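Local coordinates for universal stress protein (PDB 5AHW) that binds cyclic AMP as a homodimeric universal stress protein of mycobacteria and probably takes part in signalling, at residues V96-V100 against N132-S137. Numbering follows the deposited sequence.
Sequences VDALV and NVARRS. With SO4 (sulfate ion), chain L.
The guanidinium of Arg-136 is divided between two anions: its NH1 reaches across to Asp-97 on the neighbouring helix, while NE and NH2 hold a sulfate ion, probably picked up from the crystallisation solution. The pairing with Asp-97 is loose, a long salt bridge of 4.0 Å from Arg-136 NH1 to Asp-97 OD1, with carboxylate and guanidinium planes 35° apart. A water fills in, donating to Asp-97 OD1 at 2.6 Å and accepting from Arg-136 NH1. The sulfate is gripped more firmly at the guanidinium edge: the hydrogen bonds from Arg-136 NE to sulfate O1 and from Arg-136 NH2 to sulfate O4 are both 2.8 Å and nearly straight. A bend at chi3 brings Arg-135 NE to sulfate O2 at 3.1 Å. Held by both arginines, the ion probably offsets part of their charge.

Below these charged groups the valines make mainly apolar contacts, Val-96 contributing most, closely followed by Val-133 and Val-100. Val-96 CG1, anti to the backbone N (chi1 176°), also approaches the guanidinium obliquely, 3.4 Å from Arg-136 NH1, and CG2 rests on Asn-132 CB. One turn on, Val-100 packs CG2 against Arg-136 CB and sets CG1 near the carbonyl O of Arg-136. Deeper in, Val-133 CG2 meets Val-96 and Leu-99, and its side chain touches Leu-111 of strand 110-114. Leu-99 continues to Val-113 and contacts the bound cyclic AMP. Segments 96-100 and 132-136, inclined at 44° with a closest axis approach of 9.8 Å, thus pack together over the five-stranded parallel sheet of the alpha/beta universal stress protein fold.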
loop_
_atom_site.group_PDB
_atom_site.type_symbol
_atom_site.label_atom_id
_atom_site.label_comp_id
_atom_site.label_asym_id
_atom_site.label_seq_id
_atom_site.Cartn_x
_atom_site.Cartn_y
_atom_site.Cartn_z
ATOM N N VAL B 96 -10.086 11.762 6.408
ATOM C CA VAL B 96 -10.463 10.778 5.392
ATOM C C VAL B 96 -10.957 11.444 4.071
ATOM O O VAL B 96 -10.496 11.147 2.898
ATOM C CB VAL B 96 -11.515 9.776 5.938
ATOM C CG1 VAL B 96 -11.945 8.827 4.831
ATOM C CG2 VAL B 96 -10.904 8.981 7.070
ATOM N N ASP B 97 -11.908 12.335 4.282
ATOM C CA ASP B 97 -12.478 13.166 3.225
ATOM C C ASP B 97 -11.352 13.908 2.506
ATOM O O ASP B 97 -11.292 13.942 1.286
ATOM C CB ASP B 97 -13.455 14.246 3.832
ATOM C CG ASP B 97 -14.855 13.656 4.351
ATOM O OD1 ASP B 97 -15.247 12.501 4.042
ATOM O OD2 ASP B 97 -15.596 14.408 5.027
ATOM N N ALA B 98 -10.474 14.566 3.248
ATOM C CA ALA B 98 -9.492 15.388 2.559
ATOM C C ALA B 98 -8.574 14.529 1.676
ATOM O O ALA B 98 -8.310 14.899 0.537
ATOM C CB ALA B 98 -8.676 16.205 3.568
ATOM N N LEU B 99 -8.155 13.353 2.154
ATOM C CA LEU B 99 -7.194 12.519 1.401
ATOM C C LEU B 99 -7.865 11.858 0.190
ATOM O O LEU B 99 -7.336 11.929 -0.930
ATOM C CB LEU B 99 -6.531 11.457 2.268
ATOM C CG LEU B 99 -5.627 12.039 3.331
ATOM C CD1 LEU B 99 -5.249 11.014 4.396
ATOM C CD2 LEU B 99 -4.358 12.574 2.716
ATOM N N VAL B 100 -9.061 11.315 0.373
ATOM C CA VAL B 100 -9.779 10.693 -0.754
ATOM C C VAL B 100 -10.186 11.676 -1.796
ATOM O O VAL B 100 -9.998 11.466 -3.010
ATOM C CB VAL B 100 -10.970 9.901 -0.278
ATOM C CG1 VAL B 100 -11.690 9.303 -1.451
ATOM C CG2 VAL B 100 -10.452 8.764 0.622
ATOM N N ASN B 132 -10.571 3.678 6.758
ATOM C CA ASN B 132 -11.656 4.321 6.031
ATOM C C ASN B 132 -11.114 4.798 4.688
ATOM O O ASN B 132 -11.816 4.798 3.678
ATOM C CB ASN B 132 -12.252 5.515 6.801
ATOM C CG ASN B 132 -12.972 5.154 8.090
ATOM O OD1 ASN B 132 -13.020 4.019 8.558
ATOM N ND2 ASN B 132 -13.635 6.156 8.639
ATOM N N VAL B 133 -9.884 5.261 4.679
ATOM C CA VAL B 133 -9.234 5.578 3.409
ATOM C C VAL B 133 -9.177 4.367 2.466
ATOM O O VAL B 133 -9.500 4.455 1.269
ATOM C CB VAL B 133 -7.817 6.146 3.665
ATOM C CG1 VAL B 133 -6.992 6.206 2.419
ATOM C CG2 VAL B 133 -7.897 7.557 4.171
ATOM N N ALA B 134 -8.791 3.225 3.032
ATOM C CA ALA B 134 -8.693 1.989 2.230
ATOM C C ALA B 134 -10.067 1.666 1.718
ATOM O O ALA B 134 -10.217 1.303 0.551
ATOM C CB ALA B 134 -8.135 0.822 3.090
ATOM N N ARG B 135 -11.119 1.809 2.555
ATOM C CA ARG B 135 -12.385 1.394 2.030
ATOM C C ARG B 135 -12.914 2.345 0.990
ATOM O O ARG B 135 -13.672 1.927 0.110
ATOM C CB ARG B 135 -13.445 1.146 3.093
ATOM C CG ARG B 135 -13.228 -0.065 4.023
ATOM C CD ARG B 135 -14.449 -0.323 4.878
ATOM N NE ARG B 135 -14.408 0.696 5.882
ATOM C CZ ARG B 135 -13.785 0.543 7.054
ATOM N NH1 ARG B 135 -13.318 -0.639 7.434
ATOM N NH2 ARG B 135 -13.688 1.539 7.859
ATOM N N ARG B 136 -12.552 3.616 1.069
ATOM C CA ARG B 136 -13.201 4.638 0.240
ATOM C C ARG B 136 -12.417 4.991 -1.032
ATOM O O ARG B 136 -12.971 5.510 -1.958
ATOM C CB ARG B 136 -13.544 5.884 1.054
ATOM C CG ARG B 136 -14.626 5.634 2.128
ATOM C CD ARG B 136 -14.996 6.917 2.886
ATOM N NE ARG B 136 -15.699 6.617 4.144
ATOM C CZ ARG B 136 -15.808 7.428 5.164
ATOM N NH1 ARG B 136 -15.340 8.650 5.082
ATOM N NH2 ARG B 136 -16.501 7.058 6.249
ATOM N N SER B 137 -11.144 4.687 -1.060
ATOM C CA SER B 137 -10.288 5.063 -2.171
ATOM C C SER B 137 -10.685 4.391 -3.471
ATOM O O SER B 137 -11.132 3.258 -3.494
ATOM C CB SER B 137 -8.847 4.745 -1.761
ATOM O OG SER B 137 -7.948 5.257 -2.710
HETATM S S SO4 L . -17.075 3.621 5.522
HETATM O O1 SO4 L . -17.334 4.318 4.204
HETATM O O2 SO4 L . -15.555 3.555 5.661
HETATM O O3 SO4 L . -17.681 2.271 5.424
HETATM O O4 SO4 L . -17.317 4.454 6.687
HETATM O O HOH W 1 -14.676 10.468 2.548
#